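Long-range contacts in probable oxidoreductase (Pseudomonas aeruginosa, PDB 4B7X), which probably catalyses NADP(H)-dependent oxidation or reduction as a medium-chain dehydrogenase/reductase: residues H[36-41]-H[84-89]; H[79-84]-H[93-98]. All coordinates share one frame; numbering follows the deposited sequence.

Contact 1 (H[36-41]-H[84-89])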
# COMPACT_ATOMS: atom_id res chain seq x y z
N PRO H 36 -36.22 -26.51 -6.06
CA PRO H 36 -34.83 -26.62 -6.50
C PRO H 36 -34.64 -27.64 -7.62
O PRO H 36 -35.28 -28.68 -7.62
CB PRO H 36 -34.10 -27.09 -5.23
CG PRO H 36 -35.15 -27.74 -4.40
CD PRO H 36 -36.40 -26.96 -4.67
N ALA H 37 -33.77 -27.30 -8.57
CA ALA H 37 -33.30 -28.21 -9.61
C ALA H 37 -32.09 -29.02 -9.12
O ALA H 37 -31.62 -28.84 -7.99
CB ALA H 37 -32.93 -27.42 -10.86
N GLU H 38 -31.58 -29.91 -9.97
CA GLU H 38 -30.41 -30.71 -9.60
C GLU H 38 -29.23 -29.81 -9.29
O GLU H 38 -29.01 -28.80 -9.96
CB GLU H 38 -30.05 -31.71 -10.71
CG GLU H 38 -28.89 -32.64 -10.37
CD GLU H 38 -29.20 -33.63 -9.25
OE1 GLU H 38 -30.35 -33.69 -8.75
OE2 GLU H 38 -28.27 -34.38 -8.87
N GLY H 39 -28.49 -30.17 -8.24
CA GLY H 39 -27.36 -29.37 -7.76
C GLY H 39 -27.77 -28.19 -6.90
O GLY H 39 -26.93 -27.37 -6.53
N GLN H 40 -29.07 -28.09 -6.59
CA GLN H 40 -29.61 -26.95 -5.85
C GLN H 40 -30.20 -27.34 -4.50
O GLN H 40 -30.53 -28.50 -4.28
CB GLN H 40 -30.66 -26.23 -6.68
CG GLN H 40 -30.13 -25.55 -7.92
CD GLN H 40 -31.18 -24.68 -8.58
OE1 GLN H 40 -32.38 -24.87 -8.36
NE2 GLN H 40 -30.74 -23.73 -9.38
N ILE H 41 -30.32 -26.36 -3.61
CA ILE H 41 -31.02 -26.54 -2.32
C ILE H 41 -32.07 -25.44 -2.09
O ILE H 41 -32.03 -24.39 -2.74
CB ILE H 41 -30.06 -26.57 -1.11
CG1 ILE H 41 -29.28 -25.25 -0.98
CG2 ILE H 41 -29.14 -27.78 -1.18
CD1 ILE H 41 -28.60 -25.07 0.37
N VAL H 84 -35.15 -28.59 1.61
CA VAL H 84 -34.84 -29.71 0.72
C VAL H 84 -33.48 -29.54 0.04
O VAL H 84 -33.01 -28.42 -0.18
CB VAL H 84 -35.94 -29.95 -0.36
CG1 VAL H 84 -37.17 -30.58 0.26
CG2 VAL H 84 -36.30 -28.66 -1.07
N SER H 85 -32.86 -30.67 -0.29
CA SER H 85 -31.55 -30.69 -0.92
C SER H 85 -31.44 -31.68 -2.08
O SER H 85 -31.69 -32.87 -1.91
CB SER H 85 -30.47 -31.02 0.11
OG SER H 85 -29.21 -31.13 -0.53
N LYS H 86 -31.05 -31.16 -3.24
CA LYS H 86 -30.67 -31.97 -4.40
C LYS H 86 -29.15 -31.86 -4.64
O LYS H 86 -28.67 -31.83 -5.78
CB LYS H 86 -31.45 -31.53 -5.64
CG LYS H 86 -32.93 -31.89 -5.61
CD LYS H 86 -33.62 -31.49 -6.91
CE LYS H 86 -35.06 -31.96 -6.95
NZ LYS H 86 -35.71 -31.71 -8.26
N HIS H 87 -28.39 -31.82 -3.54
CA HIS H 87 -26.95 -31.59 -3.57
C HIS H 87 -26.29 -32.42 -2.49
O HIS H 87 -26.65 -32.30 -1.32
CB HIS H 87 -26.66 -30.10 -3.36
CG HIS H 87 -25.20 -29.72 -3.46
ND1 HIS H 87 -24.29 -30.11 -2.55
CD2 HIS H 87 -24.52 -28.91 -4.38
CE1 HIS H 87 -23.09 -29.60 -2.88
NE2 HIS H 87 -23.23 -28.87 -4.00
N PRO H 88 -25.31 -33.26 -2.88
CA PRO H 88 -24.66 -34.24 -1.98
C PRO H 88 -24.09 -33.65 -0.68
O PRO H 88 -23.95 -34.37 0.30
CB PRO H 88 -23.51 -34.79 -2.84
CG PRO H 88 -23.95 -34.57 -4.25
CD PRO H 88 -24.70 -33.27 -4.22
N GLY H 89 -23.78 -32.36 -0.69
CA GLY H 89 -23.16 -31.72 0.47
C GLY H 89 -24.12 -31.35 1.59
O GLY H 89 -23.69 -31.10 2.73
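Lys86 N donates to Gln40 O at 2.9 Å (153° at the hydrogen), and Gly39 N in turn reaches Lys86 O at 3.0 Å, less straight (138°), so that the turn preceding strand 41-49 holds the Lys86 backbone at both ends. Gly39 takes the third position of a type II turn from Ala37 to Gln40, where its phi of 79° comes easily to a residue without a side chain. Past the carbonyls of the turn the Lys86 side chain runs out fully extended from CB, which rests on Gln40 O, past CD, 3.5 Å from Ala37 O, until NZ reaches Pro36 O at 3.1 Å in the carbonyl plane. Beside it, Pro36 CG packs on Val84 CG2 at 3.6 Å, the two side chains crossing at about a right angle. Ile41 CG2 lies 3.4 Å from Ser85 OG, which accepts the His87 N-H in an ST turn and is also bonded to Phe90 O. Ile41 and Ser85 form an antiparallel non-hydrogen-bonded pair, where strands 41-49 and 77-85 meet; the Ile41 backbone also hydrogen-bonds to Gly108 of strand 105-108, which flanks 41-49.

Contact 2 (H[79-84]-H[93-98])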
# COMPACT_ATOMS: atom_id res chain seq x y z
N VAL H 79 -28.24 -16.66 7.24
CA VAL H 79 -28.29 -17.97 7.86
C VAL H 79 -29.73 -18.47 7.72
O VAL H 79 -30.67 -17.68 7.84
CB VAL H 79 -27.86 -17.90 9.34
CG1 VAL H 79 -28.45 -19.04 10.15
CG2 VAL H 79 -26.34 -17.91 9.45
N GLY H 80 -29.89 -19.75 7.41
CA GLY H 80 -31.21 -20.32 7.16
C GLY H 80 -31.26 -21.82 7.38
O GLY H 80 -30.22 -22.45 7.62
N LYS H 81 -32.47 -22.38 7.31
CA LYS H 81 -32.74 -23.81 7.52
C LYS H 81 -32.95 -24.46 6.15
O LYS H 81 -33.72 -23.96 5.34
CB LYS H 81 -34.00 -23.98 8.38
CG LYS H 81 -34.14 -25.29 9.15
CD LYS H 81 -35.37 -25.21 10.07
CE LYS H 81 -35.38 -26.25 11.18
NZ LYS H 81 -36.21 -27.46 10.87
N VAL H 82 -32.25 -25.55 5.88
CA VAL H 82 -32.40 -26.25 4.61
C VAL H 82 -33.69 -27.06 4.69
O VAL H 82 -33.88 -27.83 5.63
CB VAL H 82 -31.19 -27.16 4.28
CG1 VAL H 82 -31.50 -28.11 3.12
CG2 VAL H 82 -29.98 -26.30 3.95
N LEU H 83 -34.59 -26.82 3.74
CA LEU H 83 -35.85 -27.54 3.69
C LEU H 83 -35.72 -28.77 2.80
O LEU H 83 -36.12 -29.87 3.20
CB LEU H 83 -37.00 -26.64 3.21
CG LEU H 83 -37.31 -25.40 4.06
CD1 LEU H 83 -38.63 -24.76 3.64
CD2 LEU H 83 -37.33 -25.71 5.55
N VAL H 84 -35.15 -28.59 1.61
CA VAL H 84 -34.84 -29.71 0.72
C VAL H 84 -33.48 -29.54 0.04
O VAL H 84 -33.01 -28.42 -0.18
CB VAL H 84 -35.94 -29.95 -0.36
CG1 VAL H 84 -37.17 -30.58 0.26
CG2 VAL H 84 -36.30 -28.66 -1.07
N GLY H 93 -32.95 -30.08 6.93
CA GLY H 93 -32.78 -29.93 8.37
C GLY H 93 -31.48 -29.26 8.80
O GLY H 93 -31.35 -28.84 9.95
N ASP H 94 -30.53 -29.16 7.87
CA ASP H 94 -29.27 -28.45 8.12
C ASP H 94 -29.52 -26.95 8.24
O ASP H 94 -30.45 -26.43 7.63
CB ASP H 94 -28.27 -28.69 6.99
CG ASP H 94 -27.65 -30.08 7.01
OD1 ASP H 94 -27.77 -30.78 8.04
OD2 ASP H 94 -27.04 -30.47 5.99
N TYR H 95 -28.70 -26.28 9.04
CA TYR H 95 -28.61 -24.83 9.07
C TYR H 95 -27.36 -24.40 8.32
O TYR H 95 -26.28 -24.97 8.52
CB TYR H 95 -28.57 -24.30 10.51
CG TYR H 95 -29.91 -24.30 11.21
CD1 TYR H 95 -30.78 -23.21 11.09
CD2 TYR H 95 -30.31 -25.38 11.99
CE1 TYR H 95 -32.01 -23.20 11.73
CE2 TYR H 95 -31.54 -25.38 12.64
CZ TYR H 95 -32.38 -24.29 12.51
OH TYR H 95 -33.60 -24.28 13.14
N VAL H 96 -27.51 -23.40 7.47
CA VAL H 96 -26.45 -23.02 6.55
C VAL H 96 -26.22 -21.52 6.53
O VAL H 96 -27.16 -20.73 6.64
CB VAL H 96 -26.74 -23.49 5.10
CG1 VAL H 96 -26.66 -25.00 5.00
CG2 VAL H 96 -28.10 -22.99 4.61
N ASN H 97 -24.95 -21.16 6.39
CA ASN H 97 -24.53 -19.81 6.10
C ASN H 97 -24.26 -19.73 4.61
O ASN H 97 -23.55 -20.56 4.06
CB ASN H 97 -23.27 -19.50 6.90
CG ASN H 97 -22.79 -18.08 6.70
OD1 ASN H 97 -22.46 -17.68 5.59
ND2 ASN H 97 -22.73 -17.32 7.77
N GLY H 98 -24.83 -18.74 3.93
CA GLY H 98 -24.71 -18.67 2.49
C GLY H 98 -25.21 -17.37 1.94
O GLY H 98 -25.67 -16.50 2.69
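Lys81 lies across from Tyr95 in a beta hairpin, strand 77-85 with strand 95-97, within the GroES-like N-terminal domain, and its side chain can be followed along the tyrosine. CB sits 4.0 Å from Tyr95 CE1. CG, anti to the backbone N (chi1 -157°), passes over one face of the ring, offset toward the rim, as a CH-pi contact 4.2 Å from the centroid. CD moves on toward the phenol oxygen, and CE comes to 3.3 Å from Tyr95 OH; there the chain bends at chi4, turning NZ off the line of the methylenes. The aliphatic part of a charged residue thus covers an aromatic face at a non-hydrogen-bonded pair. Next along the strands, Gly80 and Val96 make the hydrogen-bonded pair, exchanging two backbone bonds. Beyond the last bridge, toward the hairpin's loop, Val82 still points its N-H almost straight at Asp94 O (2.7 Å, 176° at the hydrogen) and accepts from Gly93 N. Val82 CG2 meets Val96 CG1 at 3.7 Å, the two side chains crossing at about a right angle, and Val43 of strand 41-49 packs on both. Asp94 OD2 turns back to Gln91 N within the connecting loop. At the far end, Val79 CG2 approaches Asn97 ND2 at 4.0 Å, while Val79 CA lies 3.2 Å from Val96 O in a CA-H...O contact.

In the fold
Strand 77-85 is common to both contacts. Along the chain the order is 36-41, 79-84, 84-89, 93-98, so the contacts interleave and share Val84. Contact 1 joins the end of that strand to the turn leading into strand 41-49; contact 2 pairs the strand with 95-97 on its other side. Their centres are 12 Å apart, and they touch where Ile41 CD1 meets Val82 CG2 at 4.0 Å. Both belong to the sheet of the GroES-like N-terminal domain. Contact 1 is at the surface, whereas contact 2 is partly buried, with the Asn97 side chain about 12 Å from a bound NADP. Strand 77-85 thus lies between 41-49 and 95-97, contact 1 reaching only Ile41 of 41-49.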